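Local coordinates for protein aminotransferase TlmJ (Streptoalloteichus hindustanus, PDB 5UID) that probably catalyses pyridoxal 5'-phosphate-dependent transamination in natural product biosynthesis, at residues S84-N92 and F328-Y339; V153-V163 and C172-F183. All coordinates share one frame; numbering follows the deposited sequence.

Contact 1: S84-N92 and F328-Y339. With SO4 (sulfate ion), chain E.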
loop_
_atom_site.group_PDB
_atom_site.type_symbol
_atom_site.label_atom_id
_atom_site.label_comp_id
_atom_site.label_asym_id
_atom_site.label_seq_id
_atom_site.Cartn_x
_atom_site.Cartn_y
_atom_site.Cartn_z
ATOM N N SER A 84 -9.502 11.598 -21.083
ATOM C CA SER A 84 -10.476 10.553 -20.791
ATOM C C SER A 84 -9.815 9.183 -20.754
ATOM O O SER A 84 -10.243 8.304 -19.997
ATOM C CB SER A 84 -11.601 10.580 -21.824
ATOM O OG SER A 84 -12.585 9.606 -21.532
ATOM N N ILE A 85 -8.769 8.990 -21.551
ATOM C CA ILE A 85 -8.002 7.737 -21.533
ATOM C C ILE A 85 -6.952 7.904 -20.442
ATOM O O ILE A 85 -5.776 8.185 -20.687
ATOM C CB ILE A 85 -7.396 7.410 -22.901
ATOM C CG1 ILE A 85 -8.475 7.468 -23.986
ATOM C CG2 ILE A 85 -6.729 6.038 -22.877
ATOM C CD1 ILE A 85 -9.664 6.569 -23.713
ATOM N N SER A 86 -7.394 7.740 -19.197
ATOM C CA SER A 86 -6.509 7.782 -18.043
ATOM C C SER A 86 -6.858 6.633 -17.111
ATOM O O SER A 86 -7.949 6.062 -17.177
ATOM C CB SER A 86 -6.604 9.118 -17.289
ATOM O OG SER A 86 -6.117 10.192 -18.075
ATOM N N PHE A 87 -5.911 6.296 -16.241
ATOM C CA PHE A 87 -6.153 5.271 -15.240
ATOM C C PHE A 87 -7.179 5.763 -14.227
ATOM O O PHE A 87 -7.188 6.939 -13.852
ATOM C CB PHE A 87 -4.847 4.896 -14.538
ATOM C CG PHE A 87 -5.009 3.838 -13.487
ATOM C CD1 PHE A 87 -5.335 2.538 -13.839
ATOM C CD2 PHE A 87 -4.830 4.141 -12.148
ATOM C CE1 PHE A 87 -5.486 1.561 -12.873
ATOM C CE2 PHE A 87 -4.978 3.169 -11.177
ATOM C CZ PHE A 87 -5.305 1.877 -11.541
ATOM N N VAL A 88 -8.052 4.850 -13.789
ATOM C CA VAL A 88 -9.154 5.226 -12.905
ATOM C C VAL A 88 -8.638 5.831 -11.606
ATOM O O VAL A 88 -9.273 6.725 -11.032
ATOM C CB VAL A 88 -10.065 4.007 -12.645
ATOM C CG1 VAL A 88 -9.279 2.869 -12.004
ATOM C CG2 VAL A 88 -11.254 4.396 -11.778
ATOM N N GLY A 89 -7.474 5.378 -11.131
ATOM C CA GLY A 89 -6.924 5.912 -9.899
ATOM C C GLY A 89 -6.524 7.369 -9.999
ATOM O O GLY A 89 -6.518 8.084 -8.993
ATOM N N ALA A 90 -6.181 7.831 -11.203
ATOM C CA ALA A 90 -5.849 9.239 -11.385
ATOM C C ALA A 90 -7.075 10.122 -11.193
ATOM O O ALA A 90 -6.995 11.177 -10.553
ATOM C CB ALA A 90 -5.236 9.466 -12.768
ATOM N N ALA A 91 -8.219 9.709 -11.741
ATOM C CA ALA A 91 -9.440 10.484 -11.559
ATOM C C ALA A 91 -9.947 10.381 -10.126
ATOM O O ALA A 91 -10.465 11.358 -9.574
ATOM C CB ALA A 91 -10.511 10.020 -12.546
ATOM N N ASN A 92 -9.807 9.205 -9.511
ATOM C CA ASN A 92 -10.205 9.049 -8.116
ATOM C C ASN A 92 -9.359 9.928 -7.205
ATOM O O ASN A 92 -9.863 10.486 -6.223
ATOM C CB ASN A 92 -10.101 7.580 -7.697
ATOM C CG ASN A 92 -11.276 6.746 -8.182
ATOM O OD1 ASN A 92 -12.155 7.239 -8.890
ATOM N ND2 ASN A 92 -11.294 5.472 -7.804
ATOM N N PHE A 328 -8.712 -3.886 -23.607
ATOM C CA PHE A 328 -8.590 -2.477 -23.952
ATOM C C PHE A 328 -8.231 -1.672 -22.714
ATOM O O PHE A 328 -8.840 -1.847 -21.654
ATOM C CB PHE A 328 -9.878 -1.924 -24.570
ATOM C CG PHE A 328 -9.861 -0.430 -24.744
ATOM C CD1 PHE A 328 -9.146 0.151 -25.778
ATOM C CD2 PHE A 328 -10.548 0.394 -23.862
ATOM C CE1 PHE A 328 -9.120 1.526 -25.937
ATOM C CE2 PHE A 328 -10.525 1.767 -24.015
ATOM C CZ PHE A 328 -9.811 2.335 -25.054
ATOM N N ARG A 329 -7.239 -0.798 -22.859
ATOM C CA ARG A 329 -6.898 0.224 -21.881
ATOM C C ARG A 329 -6.781 1.549 -22.618
ATOM O O ARG A 329 -6.313 1.580 -23.759
ATOM C CB ARG A 329 -5.574 -0.091 -21.168
ATOM C CG ARG A 329 -5.542 -1.408 -20.414
ATOM C CD ARG A 329 -6.369 -1.344 -19.144
ATOM N NE ARG A 329 -6.155 -2.521 -18.309
ATOM C CZ ARG A 329 -6.841 -3.651 -18.430
ATOM N NH1 ARG A 329 -6.581 -4.677 -17.630
ATOM N NH2 ARG A 329 -7.789 -3.755 -19.353
ATOM N N TYR A 330 -7.227 2.636 -21.993
ATOM C CA TYR A 330 -7.931 2.619 -20.715
ATOM C C TYR A 330 -9.367 3.043 -20.965
ATOM O O TYR A 330 -9.611 3.953 -21.759
ATOM C CB TYR A 330 -7.260 3.556 -19.702
ATOM C CG TYR A 330 -5.826 3.193 -19.393
ATOM C CD1 TYR A 330 -4.788 3.636 -20.202
ATOM C CD2 TYR A 330 -5.512 2.401 -18.296
ATOM C CE1 TYR A 330 -3.474 3.300 -19.929
ATOM C CE2 TYR A 330 -4.199 2.059 -18.013
ATOM C CZ TYR A 330 -3.186 2.510 -18.832
ATOM O OH TYR A 330 -1.881 2.171 -18.553
ATOM N N ALA A 331 -10.310 2.383 -20.300
ATOM C CA ALA A 331 -11.719 2.680 -20.506
ATOM C C ALA A 331 -11.963 4.179 -20.357
ATOM O O ALA A 331 -11.421 4.806 -19.437
ATOM C CB ALA A 331 -12.581 1.899 -19.511
ATOM N N PRO A 332 -12.740 4.789 -21.250
ATOM C CA PRO A 332 -12.912 6.249 -21.209
ATOM C C PRO A 332 -13.641 6.683 -19.948
ATOM O O PRO A 332 -14.810 6.352 -19.739
ATOM C CB PRO A 332 -13.725 6.545 -22.472
ATOM C CG PRO A 332 -14.437 5.270 -22.773
ATOM C CD PRO A 332 -13.520 4.162 -22.329
ATOM N N LEU A 333 -12.934 7.435 -19.099
ATOM C CA LEU A 333 -13.489 7.833 -17.812
ATOM C C LEU A 333 -14.582 8.882 -17.944
ATOM O O LEU A 333 -15.416 9.002 -17.040
ATOM C CB LEU A 333 -12.369 8.345 -16.908
ATOM C CG LEU A 333 -11.338 7.295 -16.487
ATOM C CD1 LEU A 333 -10.243 7.931 -15.649
ATOM C CD2 LEU A 333 -12.023 6.166 -15.731
ATOM N N HIS A 334 -14.612 9.634 -19.046
ATOM C CA HIS A 334 -15.664 10.625 -19.217
ATOM C C HIS A 334 -17.029 9.992 -19.442
ATOM O O HIS A 334 -18.031 10.714 -19.464
ATOM C CB HIS A 334 -15.326 11.573 -20.371
ATOM C CG HIS A 334 -15.663 11.032 -21.725
ATOM N ND1 HIS A 334 -14.885 10.094 -22.368
ATOM C CD2 HIS A 334 -16.685 11.314 -22.568
ATOM C CE1 HIS A 334 -15.417 9.814 -23.544
ATOM N NE2 HIS A 334 -16.510 10.541 -23.690
ATOM N N LEU A 335 -17.092 8.671 -19.601
ATOM C CA LEU A 335 -18.351 7.948 -19.684
ATOM C C LEU A 335 -18.719 7.260 -18.375
ATOM O O LEU A 335 -19.748 6.582 -18.314
ATOM C CB LEU A 335 -18.296 6.917 -20.815
ATOM C CG LEU A 335 -18.013 7.490 -22.208
ATOM C CD1 LEU A 335 -18.007 6.388 -23.260
ATOM C CD2 LEU A 335 -19.020 8.569 -22.563
ATOM N N VAL A 336 -17.904 7.411 -17.335
ATOM C CA VAL A 336 -18.217 6.877 -16.014
ATOM C C VAL A 336 -19.023 7.928 -15.260
ATOM O O VAL A 336 -18.531 9.033 -15.008
ATOM C CB VAL A 336 -16.943 6.498 -15.246
ATOM C CG1 VAL A 336 -17.301 5.918 -13.886
ATOM C CG2 VAL A 336 -16.117 5.507 -16.049
ATOM N N SER A 337 -20.259 7.580 -14.895
ATOM C CA SER A 337 -21.189 8.564 -14.350
ATOM C C SER A 337 -20.765 9.111 -12.991
ATOM O O SER A 337 -21.315 10.125 -12.551
ATOM C CB SER A 337 -22.587 7.949 -14.245
ATOM O OG SER A 337 -22.557 6.755 -13.483
ATOM N N ALA A 338 -19.808 8.472 -12.314
ATOM C CA ALA A 338 -19.444 8.914 -10.971
ATOM C C ALA A 338 -18.759 10.277 -10.982
ATOM O O ALA A 338 -18.847 11.018 -9.997
ATOM C CB ALA A 338 -18.545 7.874 -10.302
ATOM N N TYR A 339 -18.084 10.630 -12.077
ATOM C CA TYR A 339 -17.309 11.864 -12.142
ATOM C C TYR A 339 -18.127 13.055 -12.629
ATOM O O TYR A 339 -17.560 14.006 -13.179
ATOM C CB TYR A 339 -16.080 11.663 -13.029
ATOM C CG TYR A 339 -15.243 10.467 -12.637
ATOM C CD1 TYR A 339 -14.576 10.432 -11.418
ATOM C CD2 TYR A 339 -15.117 9.377 -13.485
ATOM C CE1 TYR A 339 -13.809 9.341 -11.054
ATOM C CE2 TYR A 339 -14.352 8.281 -13.131
ATOM C CZ TYR A 339 -13.700 8.268 -11.915
ATOM O OH TYR A 339 -12.939 7.177 -11.562
HETATM S S SO4 E . -9.263 -7.071 -18.251
HETATM O O1 SO4 E . -9.101 -7.640 -19.585
HETATM O O2 SO4 E . -9.614 -5.657 -18.360
HETATM O O3 SO4 E . -8.012 -7.210 -17.511
HETATM O O4 SO4 E . -10.329 -7.783 -17.550
HETATM O O HOH W 1 -9.832 4.005 -17.364
#
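Ser-84 meets the 328-339 loop with backbone and side chain together. Its carbonyl O accepts the backbone N of Leu-333 at 3.0 Å in a nearly straight bond (175°). Its OG, set anti to the backbone N (chi1 -178°), receives the backbone N-H of His-334, N to OG 3.2 Å, and lies at the edge of that residue's imidazole, 2.5 Å from ND1, a very short hydrogen bond of doubtful length. Glu-349 holds NE2, the imidazole's other nitrogen. Ile-85, centre of an inverse gamma turn, sends CD1 to the rim of the Phe-328 ring; its CG2 lies at the edge of the Tyr-330 ring and also 4.1 Å from Tyr-330 CB. At Ser-86 a water bridges the carbonyl O to that of Ala-331, while Leu-333 CD1 packs 3.3 Å from Ser-86 O. In the helix that follows the N-cap Phe-87, Ala-91 CB sits over one face of Tyr-339, 4.0 Å from the ring centroid. Tyr-339 OH donates to Asn-92 OD1 at 2.8 Å, from above the plane of the Asn-92 amide carbonyl, and Asn-92 ND2 reaches Gly-242 O of the second subunit. Arg-329 bends at chi2 and grips a sulfate, probably from the crystallisation liquor, with NH1 2.9 Å from its O3 and NH2 bonded to O2. Replacing Arg-329 by an alanine would probably leave the sulfate, held by Tyr-325 and Thr-327, without its charged mate and Phe-328 O without the NH2 donor. Chemically, paired polar groups fix both ends of a largely buried apolar interface between helix 88-95 and the loop.

Contact 2: V153-V163 and C172-F183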
loop_
_atom_site.group_PDB
_atom_site.type_symbol
_atom_site.label_atom_id
_atom_site.label_comp_id
_atom_site.label_asym_id
_atom_site.label_seq_id
_atom_site.Cartn_x
_atom_site.Cartn_y
_atom_site.Cartn_z
ATOM N N VAL A 153 0.346 26.096 -14.522
ATOM C CA VAL A 153 -0.408 24.962 -13.995
ATOM C C VAL A 153 0.561 23.807 -13.755
ATOM O O VAL A 153 1.311 23.449 -14.674
ATOM C CB VAL A 153 -1.532 24.539 -14.957
ATOM C CG1 VAL A 153 -2.176 23.247 -14.490
ATOM C CG2 VAL A 153 -2.572 25.652 -15.068
ATOM N N PRO A 154 0.586 23.220 -12.561
ATOM C CA PRO A 154 1.462 22.066 -12.328
ATOM C C PRO A 154 1.062 20.883 -13.199
ATOM O O PRO A 154 -0.123 20.598 -13.391
ATOM C CB PRO A 154 1.263 21.763 -10.838
ATOM C CG PRO A 154 0.744 23.036 -10.252
ATOM C CD PRO A 154 -0.087 23.662 -11.330
ATOM N N LEU A 155 2.068 20.192 -13.727
ATOM C CA LEU A 155 1.865 19.036 -14.591
ATOM C C LEU A 155 2.322 17.779 -13.864
ATOM O O LEU A 155 3.471 17.699 -13.416
ATOM C CB LEU A 155 2.626 19.196 -15.907
ATOM C CG LEU A 155 2.578 17.979 -16.828
ATOM C CD1 LEU A 155 1.149 17.690 -17.253
ATOM C CD2 LEU A 155 3.475 18.187 -18.040
ATOM N N VAL A 156 1.425 16.803 -13.754
ATOM C CA VAL A 156 1.719 15.513 -13.144
ATOM C C VAL A 156 1.754 14.465 -14.247
ATOM O O VAL A 156 0.816 14.364 -15.047
ATOM C CB VAL A 156 0.683 15.145 -12.068
ATOM C CG1 VAL A 156 1.017 13.794 -11.450
ATOM C CG2 VAL A 156 0.626 16.224 -10.995
ATOM N N GLU A 157 2.833 13.692 -14.292
ATOM C CA GLU A 157 3.017 12.657 -15.303
ATOM C C GLU A 157 2.772 11.290 -14.675
ATOM O O GLU A 157 3.574 10.821 -13.862
ATOM C CB GLU A 157 4.417 12.724 -15.904
ATOM C CG GLU A 157 4.606 13.797 -16.955
ATOM C CD GLU A 157 6.013 13.791 -17.507
ATOM O OE1 GLU A 157 6.835 14.614 -17.050
ATOM O OE2 GLU A 157 6.304 12.939 -18.373
ATOM N N ASP A 158 1.668 10.655 -15.054
ATOM C CA ASP A 158 1.460 9.243 -14.742
ATOM C C ASP A 158 2.308 8.459 -15.736
ATOM O O ASP A 158 1.889 8.170 -16.857
ATOM C CB ASP A 158 -0.017 8.871 -14.818
ATOM C CG ASP A 158 -0.287 7.434 -14.385
ATOM O OD1 ASP A 158 0.682 6.667 -14.197
ATOM O OD2 ASP A 158 -1.475 7.069 -14.228
ATOM N N SER A 159 3.526 8.117 -15.318
ATOM C CA SER A 159 4.499 7.449 -16.170
ATOM C C SER A 159 4.463 5.927 -16.038
ATOM O O SER A 159 5.465 5.265 -16.338
ATOM C CB SER A 159 5.903 7.968 -15.858
ATOM O OG SER A 159 5.909 9.385 -15.819
ATOM N N ALA A 160 3.334 5.357 -15.612
ATOM C CA ALA A 160 3.273 3.912 -15.411
ATOM C C ALA A 160 3.447 3.144 -16.717
ATOM O O ALA A 160 3.909 1.998 -16.704
ATOM C CB ALA A 160 1.957 3.529 -14.737
ATOM N N CYS A 161 3.091 3.752 -17.851
ATOM C CA CYS A 161 3.284 3.117 -19.149
ATOM C C CYS A 161 4.687 3.310 -19.712
ATOM O O CYS A 161 5.037 2.646 -20.695
ATOM C CB CYS A 161 2.282 3.661 -20.174
ATOM S SG CYS A 161 0.544 3.587 -19.712
ATOM N N ALA A 162 5.495 4.193 -19.127
ATOM C CA ALA A 162 6.710 4.682 -19.776
ATOM C C ALA A 162 7.883 4.675 -18.796
ATOM O O ALA A 162 8.531 5.694 -18.557
ATOM C CB ALA A 162 6.470 6.081 -20.337
ATOM N N VAL A 163 8.178 3.499 -18.235
ATOM C CA VAL A 163 9.259 3.402 -17.262
ATOM C C VAL A 163 10.627 3.597 -17.908
ATOM O O VAL A 163 11.591 3.943 -17.215
ATOM C CB VAL A 163 9.185 2.054 -16.517
ATOM C CG1 VAL A 163 9.694 0.918 -17.400
ATOM C CG2 VAL A 163 9.955 2.119 -15.202
ATOM N N CYS A 172 10.647 10.248 -19.544
ATOM C CA CYS A 172 9.263 10.573 -19.231
ATOM C C CYS A 172 9.053 10.528 -17.724
ATOM O O CYS A 172 9.598 9.665 -17.031
ATOM C CB CYS A 172 8.311 9.600 -19.930
ATOM S SG CYS A 172 8.305 9.733 -21.739
ATOM N N GLY A 173 8.267 11.473 -17.217
ATOM C CA GLY A 173 8.115 11.656 -15.790
ATOM C C GLY A 173 9.028 12.701 -15.186
ATOM O O GLY A 173 8.925 12.970 -13.983
ATOM N N THR A 174 9.919 13.295 -15.980
ATOM C CA THR A 174 10.814 14.340 -15.514
ATOM C C THR A 174 10.613 15.662 -16.241
ATOM O O THR A 174 11.373 16.608 -15.998
ATOM C CB THR A 174 12.277 13.899 -15.666
ATOM O OG1 THR A 174 12.582 13.726 -17.056
ATOM C CG2 THR A 174 12.522 12.586 -14.929
ATOM N N LEU A 175 9.627 15.757 -17.132
ATOM C CA LEU A 175 9.387 16.996 -17.863
ATOM C C LEU A 175 8.379 17.898 -17.168
ATOM O O LEU A 175 8.443 19.121 -17.324
ATOM C CB LEU A 175 8.907 16.693 -19.285
ATOM C CG LEU A 175 9.965 16.388 -20.349
ATOM C CD1 LEU A 175 10.659 15.058 -20.095
ATOM C CD2 LEU A 175 9.334 16.412 -21.733
ATOM N N GLY A 176 7.450 17.325 -16.413
ATOM C CA GLY A 176 6.493 18.090 -15.644
ATOM C C GLY A 176 7.011 18.396 -14.256
ATOM O O GLY A 176 8.214 18.364 -13.988
ATOM N N ASP A 177 6.078 18.690 -13.355
ATOM C CA ASP A 177 6.426 18.996 -11.975
ATOM C C ASP A 177 6.517 17.744 -11.111
ATOM O O ASP A 177 7.368 17.671 -10.217
ATOM C CB ASP A 177 5.406 19.972 -11.389
ATOM C CG ASP A 177 5.421 21.315 -12.092
ATOM O OD1 ASP A 177 6.337 22.120 -11.823
ATOM O OD2 ASP A 177 4.531 21.556 -12.932
ATOM N N VAL A 178 5.658 16.756 -11.357
ATOM C CA VAL A 178 5.647 15.512 -10.599
ATOM C C VAL A 178 5.553 14.345 -11.572
ATOM O O VAL A 178 4.816 14.406 -12.563
ATOM C CB VAL A 178 4.483 15.464 -9.585
ATOM C CG1 VAL A 178 4.541 14.181 -8.762
ATOM C CG2 VAL A 178 4.502 16.692 -8.673
ATOM N N GLY A 179 6.307 13.290 -11.294
ATOM C CA GLY A 179 6.198 12.038 -12.030
ATOM C C GLY A 179 5.882 10.897 -11.082
ATOM O O GLY A 179 6.374 10.867 -9.953
ATOM N N VAL A 180 5.042 9.970 -11.542
ATOM C CA VAL A 180 4.654 8.798 -10.765
ATOM C C VAL A 180 4.834 7.558 -11.630
ATOM O O VAL A 180 4.484 7.559 -12.815
ATOM C CB VAL A 180 3.198 8.895 -10.257
ATOM C CG1 VAL A 180 2.991 7.968 -9.072
ATOM C CG2 VAL A 180 2.835 10.333 -9.894
ATOM N N TRP A 181 5.378 6.499 -11.035
ATOM C CA TRP A 181 5.595 5.232 -11.716
ATOM C C TRP A 181 4.906 4.107 -10.958
ATOM O O TRP A 181 4.661 4.201 -9.752
ATOM C CB TRP A 181 7.091 4.912 -11.848
ATOM C CG TRP A 181 7.816 5.781 -12.823
ATOM C CD1 TRP A 181 8.179 5.459 -14.096
ATOM C CD2 TRP A 181 8.269 7.120 -12.604
ATOM N NE1 TRP A 181 8.830 6.514 -14.685
ATOM C CE2 TRP A 181 8.899 7.548 -13.789
ATOM C CE3 TRP A 181 8.201 8.000 -11.520
ATOM C CZ2 TRP A 181 9.456 8.816 -13.922
ATOM C CZ3 TRP A 181 8.755 9.256 -11.653
ATOM C CH2 TRP A 181 9.373 9.654 -12.846
ATOM N N SER A 182 4.607 3.029 -11.680
ATOM C CA SER A 182 4.014 1.831 -11.104
ATOM C C SER A 182 4.937 0.642 -11.309
ATOM O O SER A 182 5.507 0.461 -12.389
ATOM C CB SER A 182 2.654 1.508 -11.722
ATOM O OG SER A 182 2.203 0.238 -11.270
ATOM N N PHE A 183 5.069 -0.176 -10.266
ATOM C CA PHE A 183 5.809 -1.427 -10.338
ATOM C C PHE A 183 4.905 -2.610 -10.004
ATOM O O PHE A 183 5.367 -3.624 -9.474
ATOM C CB PHE A 183 7.024 -1.389 -9.411
ATOM C CG PHE A 183 7.903 -0.176 -9.602
ATOM C CD1 PHE A 183 8.271 0.243 -10.872
ATOM C CD2 PHE A 183 8.351 0.549 -8.508
ATOM C CE1 PHE A 183 9.078 1.361 -11.049
ATOM C CE2 PHE A 183 9.159 1.667 -8.676
ATOM C CZ PHE A 183 9.523 2.073 -9.950
HETATM O O HOH W 2 3.720 23.268 -15.032
HETATM O O HOH W 3 5.904 1.756 -14.707
HETATM O O HOH W 4 10.144 7.234 -17.276
#
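Glu-157 carries its carboxylate into the turn ahead of strand 178-182, where three backbone N-H groups meet it. OE1 accepts Gly-176 N at 2.9 Å on its anti side and, more weakly, Leu-175 N; OE2 takes Gly-173 N at 2.7 Å from well above the carboxylate plane. CG lies anti to the carbonyl carbon (chi1 -79°) and the chain runs extended to CD, which brings both oxygens over the turn. These N-H dipoles would be expected to stabilise a negative charge on this buried group, and His-133 NE2 is a further partner of OE2. Strands 155-158 and 178-182 run parallel, their axes 15° apart. Their bonds alternate: Leu-155 O accepts both Asp-177 N and Val-178 N, Glu-157 N reaches Val-178 O, and Val-180 N returns to Glu-157 O at 2.9 Å. At the start of the pair, Asp-177 OD2 uses its anti lone pair for Leu-155 N, also at 2.9 Å. Past the strand, Ser-159 N bonds to Val-180 O, and Ser-159 CB lies over the five-membered ring of Trp-181, 3.7 Å from its centroid. Gly-173 has phi 95°, and a side chain there would clash with Ser-159 OG and Trp-181. A water accepts from Trp-181 NE1 at 3.0 Å and lies close to Ala-162 O and Cys-172 O. An Asx turn, Ala-160 N to Asp-158 OD1, holds the chain after the strand. Within the mixed seven-stranded sheet of the large domain, as in fold type I PLP enzymes, the pair lies between strands 126-132 and 195-199; helix 61-72 packs against Val-156 and Val-180, and helix 141-151 touches Leu-155 and Glu-157.

How the contacts relate
The centres of contacts 1 and 2 lie about 17 Å apart, yet the two meet directly: Tyr-330 OH packs 3.0 Å from Cys-161 SG, and Phe-87 CB approaches Asp-158 OD2 at 4.0 Å. Both border the cofactor on the modified lysine at position 187. From contact 1, Tyr-330 OH bonds its O3; from contact 2, Ser-182 OG bonds its phosphate oxygen OP2, while Asp-158 OD2 lies close to the pyridine N1. Thus the 328-339 loop and the ends of strands 155-158 and 178-182 address different parts of one coenzyme. A separate bound pyridoxal-5'-phosphate is about 8 Å from the Phe-183 side chain.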